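Local coordinates for pullulanase (Bacillus acidopullulyticus, PDB 2WAN), which hydrolyses the alpha-1,6-glucosidic linkages of pullulan and probably the alpha-1,6 branch points of starch-derived polysaccharides, as a debranching glycoside hydrolase with a TIM-barrel catalytic domain, at residues 390-395 / 511-516; 558-561 / 565-568. All coordinates share one frame; numbering follows the deposited sequence.

Both contacts sit where the carbohydrate-binding module 48 region meets the catalytic barrel, with centres 10 Å apart. Contact 1 spans that boundary and is largely buried, while contact 2 is local to the barrel domain, partly buried, with an exposed methionine at its margin. Their chemistry differs accordingly. In 390-395 / 511-516 a neutral side-chain amide and at least one water serve one backbone carbonyl, whereas in 558-561 / 565-568 a carboxylate takes a backbone N-H. The two are physically joined: P511 O probably accepts from F558 N at 3.0 Å, and I568 packs against A391 and P394, so helix 564-568, one side of contact 2, also packs against contact 1.

Contact 1 of 2, residues 390-395 / 511-516; sequences TAVDPY and PRNYNV
The flat amide of N515 meets the peptide carbonyl of P394 almost in its own plane: the acceptor lies 11° out of it. N515 ND2 gives a hydrogen bond of 3.1 Å to P394 O, reaching it in the carbonyl plane on a lone pair, although the bond is bent, with 137° at the hydrogen. This joins the loop after strand 388-391 of the carbohydrate-binding module to a type I beta turn, N513 to V516, in the catalytic domain. At the other end of the amide, OD1 bonds to S606 OG, while F602, Y609 and W610 of helix 597-614 touch the same side chain, so both ends are held and its rotation should be fixed. Two waters widen the bridge. One links P394 O to Y514 N, 2.9 Å from each, and the other accepts from N515 N and lies near the same carbonyl. Beside this polar patch, V392 sets CG1 against the end of the N513 side chain, the two crossing at about a right angle; CG1 gets there by standing anti to the V392 nitrogen (chi1 175°). The proline carbonyl is presented by an Asx turn, whose carboxylate is gripped through OD2 by the hydroxyls of Y378 and Y380. Its other oxygen, D393 OD1, takes a hydrogen bond of 2.9 Å from Y395 N, which sits well above the carboxylate plane.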
loop_
_atom_site.group_PDB
_atom_site.type_symbol
_atom_site.label_atom_id
_atom_site.label_comp_id
_atom_site.label_asym_id
_atom_site.label_seq_id
_atom_site.Cartn_x
_atom_site.Cartn_y
_atom_site.Cartn_z
ATOM N N THR A 390 -19.626 -22.861 3.302
ATOM C CA THR A 390 -18.286 -23.445 3.435
ATOM C C THR A 390 -17.242 -22.436 2.968
ATOM O O THR A 390 -17.516 -21.595 2.100
ATOM C CB THR A 390 -18.122 -24.756 2.639
ATOM O OG1 THR A 390 -18.399 -24.507 1.264
ATOM C CG2 THR A 390 -19.088 -25.828 3.151
ATOM N N ALA A 391 -16.046 -22.537 3.530
ATOM C CA ALA A 391 -14.963 -21.610 3.181
ATOM C C ALA A 391 -13.627 -22.347 3.199
ATOM O O ALA A 391 -13.416 -23.285 3.983
ATOM C CB ALA A 391 -14.941 -20.429 4.144
ATOM N N VAL A 392 -12.745 -21.933 2.299
ATOM C CA VAL A 392 -11.344 -22.349 2.334
ATOM C C VAL A 392 -10.658 -21.573 3.470
ATOM O O VAL A 392 -10.896 -20.373 3.659
ATOM C CB VAL A 392 -10.655 -22.103 0.955
ATOM C CG1 VAL A 392 -9.127 -22.429 1.012
ATOM C CG2 VAL A 392 -11.336 -22.911 -0.141
ATOM N N ASP A 393 -9.842 -22.276 4.251
ATOM C CA ASP A 393 -9.045 -21.667 5.299
ATOM C C ASP A 393 -8.210 -20.501 4.731
ATOM O O ASP A 393 -7.393 -20.729 3.849
ATOM C CB ASP A 393 -8.104 -22.728 5.860
ATOM C CG ASP A 393 -7.500 -22.346 7.199
ATOM O OD1 ASP A 393 -7.399 -21.145 7.497
ATOM O OD2 ASP A 393 -7.143 -23.275 7.983
ATOM N N PRO A 394 -8.399 -19.263 5.250
ATOM C CA PRO A 394 -7.555 -18.140 4.795
ATOM C C PRO A 394 -6.059 -18.399 5.011
ATOM O O PRO A 394 -5.218 -17.784 4.336
ATOM C CB PRO A 394 -8.022 -16.976 5.681
ATOM C CG PRO A 394 -9.461 -17.288 5.944
ATOM C CD PRO A 394 -9.437 -18.794 6.192
ATOM N N TYR A 395 -5.742 -19.295 5.943
ATOM C CA TYR A 395 -4.361 -19.658 6.236
ATOM C C TYR A 395 -3.852 -20.897 5.484
ATOM O O TYR A 395 -2.741 -21.332 5.758
ATOM C CB TYR A 395 -4.169 -19.857 7.754
ATOM C CG TYR A 395 -4.038 -18.573 8.543
ATOM C CD1 TYR A 395 -5.165 -17.789 8.836
ATOM C CD2 TYR A 395 -2.781 -18.128 8.990
ATOM C CE1 TYR A 395 -5.058 -16.597 9.572
ATOM C CE2 TYR A 395 -2.655 -16.930 9.725
ATOM C CZ TYR A 395 -3.809 -16.178 10.015
ATOM O OH TYR A 395 -3.706 -14.992 10.701
ATOM N N PRO A 511 -6.393 -10.841 -5.557
ATOM C CA PRO A 511 -5.990 -11.982 -4.718
ATOM C C PRO A 511 -7.161 -12.761 -4.107
ATOM O O PRO A 511 -8.219 -12.191 -3.787
ATOM C CB PRO A 511 -5.155 -11.330 -3.615
ATOM C CG PRO A 511 -5.656 -9.924 -3.554
ATOM C CD PRO A 511 -5.987 -9.552 -4.955
ATOM N N ARG A 512 -6.955 -14.060 -3.954
ATOM C CA ARG A 512 -7.955 -14.941 -3.354
ATOM C C ARG A 512 -7.368 -15.776 -2.220
ATOM O O ARG A 512 -7.998 -15.907 -1.159
ATOM C CB ARG A 512 -8.552 -15.878 -4.412
ATOM C CG ARG A 512 -9.699 -16.814 -3.906
ATOM C CD ARG A 512 -10.220 -17.677 -5.064
ATOM N NE ARG A 512 -9.187 -18.629 -5.478
ATOM C CZ ARG A 512 -9.007 -19.088 -6.706
ATOM N NH1 ARG A 512 -9.808 -18.718 -7.701
ATOM N NH2 ARG A 512 -8.020 -19.936 -6.939
ATOM N N ASN A 513 -6.201 -16.377 -2.458
ATOM C CA ASN A 513 -5.542 -17.221 -1.424
ATOM C C ASN A 513 -4.142 -16.667 -1.143
ATOM O O ASN A 513 -3.173 -16.973 -1.842
ATOM C CB ASN A 513 -5.496 -18.713 -1.823
ATOM C CG ASN A 513 -6.859 -19.233 -2.284
ATOM O OD1 ASN A 513 -7.712 -19.661 -1.477
ATOM N ND2 ASN A 513 -7.079 -19.172 -3.574
ATOM N N TYR A 514 -4.055 -15.825 -0.121
ATOM C CA TYR A 514 -2.842 -15.027 0.104
ATOM C C TYR A 514 -1.577 -15.823 0.396
ATOM O O TYR A 514 -0.469 -15.318 0.181
ATOM C CB TYR A 514 -3.062 -14.008 1.218
ATOM C CG TYR A 514 -3.941 -12.832 0.830
ATOM C CD1 TYR A 514 -3.421 -11.756 0.096
ATOM C CD2 TYR A 514 -5.278 -12.789 1.216
ATOM C CE1 TYR A 514 -4.213 -10.673 -0.249
ATOM C CE2 TYR A 514 -6.087 -11.704 0.865
ATOM C CZ TYR A 514 -5.532 -10.650 0.131
ATOM O OH TYR A 514 -6.302 -9.567 -0.224
ATOM N N ASN A 515 -1.728 -17.049 0.898
ATOM C CA ASN A 515 -0.572 -17.825 1.358
ATOM C C ASN A 515 -0.233 -19.014 0.469
ATOM O O ASN A 515 0.460 -19.951 0.890
ATOM C CB ASN A 515 -0.818 -18.246 2.805
ATOM C CG ASN A 515 -1.014 -17.047 3.678
ATOM O OD1 ASN A 515 -0.115 -16.202 3.766
ATOM N ND2 ASN A 515 -2.198 -16.913 4.268
ATOM N N VAL A 516 -0.711 -18.941 -0.771
ATOM C CA VAL A 516 -0.538 -19.997 -1.781
ATOM C C VAL A 516 0.070 -19.367 -3.046
ATOM O O VAL A 516 -0.383 -18.310 -3.467
ATOM C CB VAL A 516 -1.905 -20.649 -2.172
ATOM C CG1 VAL A 516 -1.741 -21.716 -3.263
ATOM C CG2 VAL A 516 -2.640 -21.228 -0.917
HETATM O O HOH W 1 -4.023 -18.871 1.537
HETATM O O HOH W 2 -5.998 -16.117 2.074
#

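Contact 2 of 2, residues 558-561 / 565-568; sequences FDVM and FDKI
D566 and M561 carry this contact, with K567 adding a smaller part. Together they tie the loop that follows strand 547-552, the third strand of the (beta/alpha)8 barrel, back onto the short helix 564-568 into which it runs. The chain leaves M561, bends through a few residues and enters the helix, and D566 reaches back across that bend with its CB directed at the loop. M561 N gives D566 OD2 a hydrogen bond of 2.7 Å, short and fairly straight (160°), that uses the anti lone pair, the one turned away from the other carboxylate oxygen. Behind the carboxylate, D566 CB lies 3.7 Å from M561 CA, so the aspartate packs along the loop backbone as well as bonding to it.

The carboxylate has further partners that hold it in place: OD1 accepts from the backbone N of Q571, and OD2 receives a weak hydrogen bond from Y582 OH. These donors probably favour the charged form of the group. V560 runs side by side with D566, pointing the same way, and its CB comes 3.4 Å from D566 OD2, placing hydrocarbon next to the oxygen that takes the M561 N-H.

M561 starts its side chain away from the helix, and the residue is exposed, so most of its part is played by its backbone. Its carbonyl faces the next helical residue, K567. That lysine is bent at chi3 (-71°), which helps carry its ammonium across to strand 388-391, where NZ bonds to T390 O. Closer to the backbone, its aliphatic stem brushes the loop, with K567 CG 3.9 Å from M561 O.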
loop_
_atom_site.group_PDB
_atom_site.type_symbol
_atom_site.label_atom_id
_atom_site.label_comp_id
_atom_site.label_asym_id
_atom_site.label_seq_id
_atom_site.Cartn_x
_atom_site.Cartn_y
_atom_site.Cartn_z
ATOM N N PHE A 558 -10.408 -10.222 -4.317
ATOM C CA PHE A 558 -11.023 -10.302 -5.649
ATOM C C PHE A 558 -12.501 -9.883 -5.663
ATOM O O PHE A 558 -12.981 -9.273 -6.635
ATOM C CB PHE A 558 -10.842 -11.719 -6.222
ATOM C CG PHE A 558 -11.800 -12.732 -5.656
ATOM C CD1 PHE A 558 -11.581 -13.295 -4.405
ATOM C CD2 PHE A 558 -12.942 -13.099 -6.375
ATOM C CE1 PHE A 558 -12.479 -14.220 -3.866
ATOM C CE2 PHE A 558 -13.830 -14.026 -5.854
ATOM C CZ PHE A 558 -13.602 -14.582 -4.595
ATOM N N ASP A 559 -13.207 -10.206 -4.587
ATOM C CA ASP A 559 -14.605 -9.817 -4.416
ATOM C C ASP A 559 -14.936 -9.929 -2.939
ATOM O O ASP A 559 -14.107 -10.378 -2.120
ATOM C CB ASP A 559 -15.524 -10.748 -5.233
ATOM C CG ASP A 559 -16.856 -10.097 -5.629
ATOM O OD1 ASP A 559 -17.194 -8.990 -5.147
ATOM O OD2 ASP A 559 -17.556 -10.714 -6.450
ATOM N N VAL A 560 -16.157 -9.517 -2.610
ATOM C CA VAL A 560 -16.709 -9.688 -1.271
ATOM C C VAL A 560 -17.903 -10.617 -1.345
ATOM O O VAL A 560 -18.320 -11.012 -2.446
ATOM C CB VAL A 560 -17.134 -8.342 -0.652
ATOM C CG1 VAL A 560 -15.900 -7.522 -0.330
ATOM C CG2 VAL A 560 -18.084 -7.596 -1.598
ATOM N N MET A 561 -18.447 -10.945 -0.172
ATOM C CA MET A 561 -19.617 -11.827 -0.015
ATOM C C MET A 561 -19.341 -13.303 -0.348
ATOM O O MET A 561 -19.724 -14.197 0.420
ATOM C CB MET A 561 -20.838 -11.288 -0.788
ATOM C CG MET A 561 -21.489 -10.075 -0.127
ATOM S SD MET A 561 -22.576 -9.165 -1.246
ATOM C CE MET A 561 -23.623 -10.474 -1.907
ATOM N N PHE A 565 -13.178 -14.734 3.543
ATOM C CA PHE A 565 -13.310 -13.784 4.658
ATOM C C PHE A 565 -14.776 -13.547 5.054
ATOM O O PHE A 565 -15.116 -13.641 6.238
ATOM C CB PHE A 565 -12.657 -12.433 4.316
ATOM C CG PHE A 565 -11.131 -12.458 4.292
ATOM C CD1 PHE A 565 -10.410 -13.237 5.185
ATOM C CD2 PHE A 565 -10.431 -11.638 3.407
ATOM C CE1 PHE A 565 -9.014 -13.250 5.171
ATOM C CE2 PHE A 565 -9.041 -11.634 3.387
ATOM C CZ PHE A 565 -8.334 -12.441 4.273
ATOM N N ASP A 566 -15.628 -13.244 4.072
ATOM C CA ASP A 566 -17.027 -12.880 4.338
ATOM C C ASP A 566 -17.861 -14.086 4.717
ATOM O O ASP A 566 -18.869 -13.942 5.414
ATOM C CB ASP A 566 -17.677 -12.150 3.150
ATOM C CG ASP A 566 -17.586 -10.627 3.275
ATOM O OD1 ASP A 566 -17.187 -10.136 4.356
ATOM O OD2 ASP A 566 -17.891 -9.930 2.280
ATOM N N LYS A 567 -17.434 -15.272 4.277
ATOM C CA LYS A 567 -18.127 -16.506 4.680
ATOM C C LYS A 567 -17.787 -16.942 6.119
ATOM O O LYS A 567 -18.529 -17.709 6.732
ATOM C CB LYS A 567 -17.894 -17.635 3.656
ATOM C CG LYS A 567 -18.533 -17.350 2.285
ATOM C CD LYS A 567 -18.395 -18.512 1.285
ATOM C CE LYS A 567 -16.975 -18.730 0.754
ATOM N NZ LYS A 567 -16.974 -19.864 -0.236
ATOM N N ILE A 568 -16.680 -16.450 6.667
ATOM C CA ILE A 568 -16.253 -16.844 8.011
ATOM C C ILE A 568 -16.636 -15.789 9.056
ATOM O O ILE A 568 -17.187 -16.131 10.107
ATOM C CB ILE A 568 -14.732 -17.186 8.054
ATOM C CG1 ILE A 568 -14.434 -18.318 7.058
ATOM C CG2 ILE A 568 -14.273 -17.567 9.493
ATOM C CD1 ILE A 568 -12.953 -18.592 6.841
#